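Local coordinates for Rab5 protein, putative (Plasmodium falciparum, PDB 3CLV) that belongs to the Rab branch of the Ras family, with a P-loop nucleotide-binding fold, and holds GDP in its pocket, at residues Val153-Asp158 / Ile181-Lys186. Numbering follows the deposited sequence.
Sequences VANKID and IQTSAK. With GDP (guanosine-5'-diphosphate), chain D.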
loop_
_atom_site.group_PDB
_atom_site.type_symbol
_atom_site.label_atom_id
_atom_site.label_comp_id
_atom_site.label_asym_id
_atom_site.label_seq_id
_atom_site.Cartn_x
_atom_site.Cartn_y
_atom_site.Cartn_z
ATOM N N VAL A 153 -3.795 12.554 -17.278
ATOM C CA VAL A 153 -2.619 13.283 -17.778
ATOM C C VAL A 153 -2.394 12.957 -19.250
ATOM O O VAL A 153 -2.219 11.788 -19.627
ATOM C CB VAL A 153 -1.320 12.995 -16.949
ATOM C CG1 VAL A 153 -0.064 13.657 -17.592
ATOM C CG2 VAL A 153 -1.475 13.446 -15.502
ATOM N N ALA A 154 -2.424 14.004 -20.077
ATOM C CA ALA A 154 -2.121 13.891 -21.500
ATOM C C ALA A 154 -0.640 14.190 -21.686
ATOM O O ALA A 154 -0.240 15.358 -21.790
ATOM C CB ALA A 154 -2.985 14.861 -22.313
ATOM N N ASN A 155 0.184 13.143 -21.687
ATOM C CA ASN A 155 1.625 13.326 -21.817
ATOM C C ASN A 155 2.114 13.323 -23.286
ATOM O O ASN A 155 1.434 12.809 -24.180
ATOM C CB ASN A 155 2.386 12.293 -20.964
ATOM C CG ASN A 155 3.870 12.638 -20.791
ATOM O OD1 ASN A 155 4.230 13.762 -20.443
ATOM N ND2 ASN A 155 4.731 11.632 -20.971
ATOM N N LYS A 156 3.295 13.908 -23.498
ATOM C CA LYS A 156 3.992 13.947 -24.807
ATOM C C LYS A 156 3.461 15.018 -25.760
ATOM O O LYS A 156 3.575 14.884 -26.987
ATOM C CB LYS A 156 4.029 12.577 -25.488
ATOM C CG LYS A 156 4.558 11.445 -24.572
ATOM C CD LYS A 156 5.168 10.358 -25.439
ATOM C CE LYS A 156 5.300 9.038 -24.690
ATOM N NZ LYS A 156 6.041 8.007 -25.494
ATOM N N ILE A 157 2.894 16.079 -25.194
ATOM C CA ILE A 157 2.326 17.161 -26.006
ATOM C C ILE A 157 3.374 17.861 -26.878
ATOM O O ILE A 157 3.013 18.530 -27.850
ATOM C CB ILE A 157 1.540 18.199 -25.165
ATOM C CG1 ILE A 157 2.481 18.936 -24.197
ATOM C CG2 ILE A 157 0.324 17.523 -24.500
ATOM C CD1 ILE A 157 1.872 20.103 -23.481
ATOM N N ASP A 158 4.659 17.692 -26.537
ATOM C CA ASP A 158 5.761 18.208 -27.357
ATOM C C ASP A 158 5.813 17.570 -28.749
ATOM O O ASP A 158 6.425 18.125 -29.664
ATOM C CB ASP A 158 7.094 17.977 -26.652
ATOM C CG ASP A 158 7.378 16.512 -26.444
ATOM O OD1 ASP A 158 7.929 15.871 -27.369
ATOM O OD2 ASP A 158 7.025 15.994 -25.371
ATOM N N ILE A 181 -4.743 17.552 -17.132
ATOM C CA ILE A 181 -3.587 18.381 -17.433
ATOM C C ILE A 181 -2.840 17.818 -18.663
ATOM O O ILE A 181 -2.848 16.613 -18.913
ATOM C CB ILE A 181 -2.681 18.566 -16.176
ATOM C CG1 ILE A 181 -1.605 19.642 -16.410
ATOM C CG2 ILE A 181 -2.103 17.198 -15.692
ATOM C CD1 ILE A 181 -1.093 20.269 -15.145
ATOM N N GLN A 182 -2.261 18.709 -19.459
ATOM C CA GLN A 182 -1.455 18.318 -20.612
ATOM C C GLN A 182 -0.005 18.555 -20.246
ATOM O O GLN A 182 0.338 19.629 -19.754
ATOM C CB GLN A 182 -1.818 19.161 -21.830
ATOM C CG GLN A 182 -3.180 18.858 -22.421
ATOM C CD GLN A 182 -3.425 19.682 -23.662
ATOM O OE1 GLN A 182 -2.765 19.479 -24.678
ATOM N NE2 GLN A 182 -4.355 20.634 -23.583
ATOM N N THR A 183 0.837 17.544 -20.471
ATOM C CA THR A 183 2.227 17.602 -20.011
ATOM C C THR A 183 3.253 17.158 -21.065
ATOM O O THR A 183 2.923 16.468 -22.039
ATOM C CB THR A 183 2.458 16.735 -18.718
ATOM O OG1 THR A 183 2.241 15.355 -19.025
ATOM C CG2 THR A 183 1.544 17.163 -17.571
ATOM N N SER A 184 4.498 17.578 -20.847
ATOM C CA SER A 184 5.646 16.990 -21.520
ATOM C C SER A 184 6.738 16.722 -20.492
ATOM O O SER A 184 7.264 17.645 -19.859
ATOM C CB SER A 184 6.147 17.866 -22.687
ATOM O OG SER A 184 7.290 17.270 -23.323
ATOM N N ALA A 185 7.056 15.441 -20.287
ATOM C CA ALA A 185 8.247 15.065 -19.507
ATOM C C ALA A 185 9.512 15.539 -20.215
ATOM O O ALA A 185 10.492 15.891 -19.569
ATOM C CB ALA A 185 8.302 13.549 -19.297
ATOM N N LYS A 186 9.484 15.534 -21.545
ATOM C CA LYS A 186 10.637 15.974 -22.356
ATOM C C LYS A 186 11.013 17.442 -22.093
ATOM O O LYS A 186 12.166 17.746 -21.784
ATOM C CB LYS A 186 10.405 15.680 -23.847
ATOM C CG LYS A 186 11.656 15.903 -24.749
ATOM C CD LYS A 186 11.406 15.521 -26.203
ATOM C CE LYS A 186 12.541 16.016 -27.123
ATOM N NZ LYS A 186 12.339 15.434 -28.492
HETATM P PB GDP D . 6.505 4.324 -19.007
HETATM O O1B GDP D . 7.191 4.405 -17.682
HETATM O O2B GDP D . 6.557 2.917 -19.557
HETATM O O3B GDP D . 5.064 4.764 -18.950
HETATM O O3A GDP D . 7.202 5.320 -20.081
HETATM P PA GDP D . 8.752 5.803 -20.067
HETATM O O1A GDP D . 9.680 4.600 -20.020
HETATM O O2A GDP D . 9.038 6.856 -19.042
HETATM O "O5'" GDP D . 8.868 6.460 -21.531
HETATM C "C5'" GDP D . 8.687 5.695 -22.728
HETATM C "C4'" GDP D . 9.372 6.444 -23.877
HETATM O "O4'" GDP D . 8.692 7.673 -24.145
HETATM C "C3'" GDP D . 10.831 6.817 -23.627
HETATM O "O3'" GDP D . 11.477 6.676 -24.899
HETATM C "C2'" GDP D . 10.797 8.297 -23.241
HETATM O "O2'" GDP D . 11.988 9.025 -23.572
HETATM C "C1'" GDP D . 9.612 8.772 -24.069
HETATM N N9 GDP D . 8.898 9.880 -23.427
HETATM C C8 GDP D . 8.412 9.899 -22.167
HETATM N N7 GDP D . 7.806 11.076 -21.920
HETATM C C5 GDP D . 7.892 11.818 -23.048
HETATM C C6 GDP D . 7.450 13.166 -23.478
HETATM O O6 GDP D . 6.823 13.904 -22.681
HETATM N N1 GDP D . 7.742 13.554 -24.748
HETATM C C2 GDP D . 8.407 12.767 -25.633
HETATM N N2 GDP D . 8.643 13.240 -26.884
HETATM N N3 GDP D . 8.862 11.518 -25.301
HETATM C C4 GDP D . 8.619 11.015 -24.046
HETATM O O HOH W 1 9.664 16.131 -29.517
#
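Asp-158 and Ser-184 meet at the edge of the guanine of GDP, which the aspartate grips with both carboxylate oxygens: GDP N1 gives a nearly straight hydrogen bond to OD2 (2.6 Å) and GDP N2 another to OD1 (2.8 Å). Ser-184 OG, also held by Thr-187 N, sits at a doubtful 2.4 Å from Asp-158 OD2, too short to be taken at face value. The carboxylate reaches the base edge because chi1 of 62° sets CG between the backbone N and the carbonyl carbon. A water links OD1 to Lys-186 NZ, whose positive charge would be expected to steady the carboxylate. Asn-155 to Asp-158 form the NKxD motif and Ser-184 to Lys-186 the SAK motif of the Ras family, which together recognise guanine. The Ala-185 N-H is split between Asn-155 OD1 and GDP O6, the latter bond weak and bent, and Lys-186 N adds a weak, straighter one to O6. Lys-156 lays its extended chain along one face of the base, CG 3.5 Å from GDP C6, and its NZ bonds to GDP O4' and to the carbonyl of Ser-17.

Asn-155, at the end of strand 149-155, ties it to Thr-183 and the turn 184-186. With CG anti to its backbone N (chi1 -166°), OD1 accepts from Thr-183 OG1 at 2.9 Å and, on an in-plane lone pair, from Ala-185 N at 3.3 Å, while ND2 bonds to Val-18 O, in what is probably the P-loop. Ile-157 N closes onto Thr-183 O (3.2 Å).

Behind the pocket the strands run parallel, joined by Ala-154 N to Ile-181 O and Thr-183 N to Ala-154 O. Strand 149-155 is paired along its other edge with the parallel strand 119-125, while strand 179-183 is outermost on this side, with helix 191-206 packed over Ile-181 and Thr-183.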